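Long-range contact in starch synthase I (Hordeum vulgare, PDB 4HLN), which belongs to the starch synthases, enzymes with two Rossmann-like lobes that carry a glycosyltransferase group 1 domain, and holds a glycan on its surface: residues V436-G444 and I587-P595. Sequence-based numbering, arbitrary orientation.
Sequences VREDVPLIG and ISTFREHKP. With GLC (alpha-D-glucopyranose), chain B.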
# COMPACT_ATOMS: atom_id res chain seq x y z
N VAL A 436 22.63 -12.30 -27.41
CA VAL A 436 21.97 -11.10 -27.91
C VAL A 436 20.95 -11.42 -28.99
O VAL A 436 21.23 -11.30 -30.18
CB VAL A 436 22.99 -10.09 -28.44
CG1 VAL A 436 22.28 -8.84 -28.98
CG2 VAL A 436 23.97 -9.72 -27.33
N ARG A 437 19.76 -11.83 -28.57
CA ARG A 437 18.71 -12.19 -29.51
C ARG A 437 17.49 -11.29 -29.30
O ARG A 437 16.91 -11.22 -28.21
CB ARG A 437 18.32 -13.65 -29.31
CG ARG A 437 19.49 -14.59 -29.35
CD ARG A 437 19.01 -16.01 -29.15
NE ARG A 437 17.75 -16.26 -29.86
CZ ARG A 437 16.83 -17.13 -29.47
NH1 ARG A 437 17.02 -17.85 -28.37
NH2 ARG A 437 15.72 -17.28 -30.18
N GLU A 438 17.09 -10.62 -30.37
CA GLU A 438 15.97 -9.69 -30.30
C GLU A 438 14.64 -10.42 -30.09
O GLU A 438 13.70 -9.91 -29.48
CB GLU A 438 15.95 -8.84 -31.59
CG GLU A 438 14.73 -7.93 -31.74
CD GLU A 438 13.50 -8.67 -32.27
OE1 GLU A 438 13.68 -9.61 -33.09
OE2 GLU A 438 12.37 -8.32 -31.86
N ASP A 439 14.58 -11.65 -30.59
CA ASP A 439 13.33 -12.39 -30.76
C ASP A 439 12.92 -13.17 -29.52
O ASP A 439 11.75 -13.50 -29.33
CB ASP A 439 13.50 -13.34 -31.95
CG ASP A 439 14.89 -14.00 -32.00
OD1 ASP A 439 15.85 -13.39 -32.55
OD2 ASP A 439 15.02 -15.13 -31.50
N VAL A 440 13.90 -13.49 -28.68
CA VAL A 440 13.67 -14.26 -27.46
C VAL A 440 12.99 -13.38 -26.40
O VAL A 440 13.33 -12.20 -26.25
CB VAL A 440 15.02 -14.80 -26.91
CG1 VAL A 440 15.89 -13.66 -26.44
CG2 VAL A 440 14.79 -15.78 -25.79
N PRO A 441 12.00 -13.94 -25.68
CA PRO A 441 11.34 -13.23 -24.58
C PRO A 441 12.27 -13.08 -23.38
O PRO A 441 12.79 -14.08 -22.88
CB PRO A 441 10.19 -14.16 -24.20
CG PRO A 441 10.03 -15.08 -25.37
CD PRO A 441 11.39 -15.25 -25.92
N LEU A 442 12.48 -11.85 -22.93
CA LEU A 442 13.33 -11.59 -21.79
C LEU A 442 12.48 -11.16 -20.60
O LEU A 442 11.69 -10.22 -20.69
CB LEU A 442 14.37 -10.53 -22.12
CG LEU A 442 15.24 -10.03 -20.97
CD1 LEU A 442 15.82 -11.17 -20.14
CD2 LEU A 442 16.36 -9.15 -21.51
N ILE A 443 12.64 -11.87 -19.49
CA ILE A 443 11.78 -11.71 -18.33
C ILE A 443 12.57 -11.32 -17.10
O ILE A 443 13.64 -11.88 -16.83
CB ILE A 443 11.06 -13.00 -18.03
CG1 ILE A 443 10.13 -13.35 -19.18
CG2 ILE A 443 10.26 -12.87 -16.74
CD1 ILE A 443 9.70 -14.78 -19.18
N GLY A 444 12.02 -10.36 -16.36
CA GLY A 444 12.68 -9.82 -15.18
C GLY A 444 11.90 -10.04 -13.89
O GLY A 444 10.66 -10.00 -13.87
N ILE A 587 3.95 -14.90 -23.23
CA ILE A 587 5.02 -15.24 -24.15
C ILE A 587 4.52 -15.49 -25.56
O ILE A 587 5.12 -15.02 -26.53
CB ILE A 587 5.80 -16.47 -23.67
CG1 ILE A 587 6.63 -16.10 -22.44
CG2 ILE A 587 6.70 -16.97 -24.77
CD1 ILE A 587 7.49 -17.23 -21.93
N SER A 588 3.42 -16.23 -25.68
CA SER A 588 2.81 -16.50 -26.97
C SER A 588 2.44 -15.21 -27.66
O SER A 588 2.86 -14.95 -28.79
CB SER A 588 1.57 -17.36 -26.80
OG SER A 588 1.91 -18.62 -26.26
N THR A 589 1.66 -14.39 -26.97
CA THR A 589 1.29 -13.08 -27.46
C THR A 589 2.50 -12.27 -27.94
O THR A 589 2.44 -11.56 -28.94
CB THR A 589 0.60 -12.30 -26.36
OG1 THR A 589 -0.39 -13.14 -25.75
CG2 THR A 589 -0.04 -11.03 -26.90
N PHE A 590 3.61 -12.39 -27.21
CA PHE A 590 4.81 -11.64 -27.52
C PHE A 590 5.39 -12.08 -28.86
O PHE A 590 5.81 -11.25 -29.66
CB PHE A 590 5.86 -11.81 -26.42
CG PHE A 590 7.22 -11.28 -26.79
CD1 PHE A 590 7.46 -9.91 -26.87
CD2 PHE A 590 8.27 -12.15 -27.06
CE1 PHE A 590 8.71 -9.42 -27.21
CE2 PHE A 590 9.52 -11.66 -27.40
CZ PHE A 590 9.74 -10.30 -27.48
N ARG A 591 5.40 -13.39 -29.10
CA ARG A 591 5.97 -13.94 -30.34
C ARG A 591 5.03 -13.83 -31.54
O ARG A 591 5.42 -13.35 -32.61
CB ARG A 591 6.38 -15.40 -30.15
CG ARG A 591 7.02 -15.68 -28.82
CD ARG A 591 7.72 -17.02 -28.82
NE ARG A 591 9.13 -16.90 -29.19
CZ ARG A 591 10.13 -17.37 -28.45
NH1 ARG A 591 9.87 -18.00 -27.29
NH2 ARG A 591 11.39 -17.22 -28.86
N GLU A 592 3.78 -14.26 -31.36
CA GLU A 592 2.85 -14.43 -32.47
C GLU A 592 2.02 -13.20 -32.82
O GLU A 592 1.62 -13.04 -33.97
CB GLU A 592 1.95 -15.63 -32.19
CG GLU A 592 2.73 -16.93 -32.05
CD GLU A 592 2.13 -17.87 -31.02
OE1 GLU A 592 2.88 -18.70 -30.45
OE2 GLU A 592 0.90 -17.77 -30.78
N HIS A 593 1.76 -12.32 -31.86
CA HIS A 593 0.99 -11.11 -32.17
C HIS A 593 1.67 -9.83 -31.70
O HIS A 593 1.17 -9.15 -30.81
CB HIS A 593 -0.43 -11.21 -31.61
CG HIS A 593 -1.06 -12.55 -31.83
ND1 HIS A 593 -0.71 -13.66 -31.09
CD2 HIS A 593 -1.97 -12.97 -32.74
CE1 HIS A 593 -1.40 -14.70 -31.51
NE2 HIS A 593 -2.18 -14.31 -32.51
N LYS A 594 2.81 -9.52 -32.32
CA LYS A 594 3.54 -8.30 -32.01
C LYS A 594 2.63 -7.06 -32.03
O LYS A 594 2.72 -6.21 -31.13
CB LYS A 594 4.71 -8.10 -32.97
CG LYS A 594 5.70 -9.25 -33.01
CD LYS A 594 6.67 -9.26 -31.82
CE LYS A 594 7.78 -10.29 -32.04
NZ LYS A 594 8.80 -10.33 -30.94
N PRO A 595 1.76 -6.93 -33.04
CA PRO A 595 0.87 -5.76 -33.08
C PRO A 595 0.01 -5.65 -31.82
O PRO A 595 -0.21 -4.54 -31.33
CB PRO A 595 -0.00 -6.01 -34.32
CG PRO A 595 0.13 -7.48 -34.60
CD PRO A 595 1.53 -7.82 -34.19
C1 GLC B . -4.81 -13.46 -29.98
C2 GLC B . -4.52 -12.04 -30.47
C3 GLC B . -5.76 -11.32 -31.02
C4 GLC B . -6.49 -12.15 -32.07
C5 GLC B . -6.33 -13.67 -31.90
C6 GLC B . -6.21 -14.29 -33.29
O2 GLC B . -3.91 -11.30 -29.44
O3 GLC B . -5.34 -10.13 -31.64
O4 GLC B . -7.89 -11.84 -32.11
O5 GLC B . -5.21 -14.15 -31.15
O6 GLC B . -5.12 -15.18 -33.33
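Pro441 meets three side chains of the helix carrying Ile587, Phe590 and Arg591, and it buries more surface than any other residue of the contact, which covers 339 Å² in all. Followed from CB outward, neighbouring ring carbons of the proline share partners, and the contact passes from Phe590 to Arg591. Pro441 CB lies 4.0 Å from Phe590 CD2. Pro441 CG is 3.8 Å from Phe590 CD2, and the guanidinium of Arg591 also reaches it. Ile587 CG2 adds an apolar contact, 3.9 Å from Pro441 CG. Pro441 CD lies over one face of the guanidinium, off its centre and 3.4 Å from Arg591 NH1, with the two side chains crossing at about a right angle. The arginine gets there because its chain bends at chi3 (93°), and NH1 finds its polar partner in the carbonyl oxygen of Asp469.

Phe590 has CG anti to its backbone N (chi1 169°), which sends the ring toward the loop. Its edge meets the carbonyl oxygen of Asp439, 3.5 Å from Phe590 CE2 and near the ring plane, a geometry that sets the weakly electropositive C-H edge toward the oxygen. Lys594 NZ lies over one face of the same ring, toward the rim. That amine stays 4.2 Å from Glu438 OE2, beyond a salt bridge, though the opposite charges probably still attract.

Where helix 576-592 ends, His593, the N-cap of helix 594-606, turns to the glycan: C2 of the glucose lies over its ring, and His593 NE2 is hydrogen-bonded to glucose O6 at 3.2 Å. Thr589, too, lines this pocket. Helix 576-592 thus sits between the glycan site and the loop leading into strand 442-446, an inner strand of the parallel six-stranded sheet, flanked by strands 471-476 and 517-520.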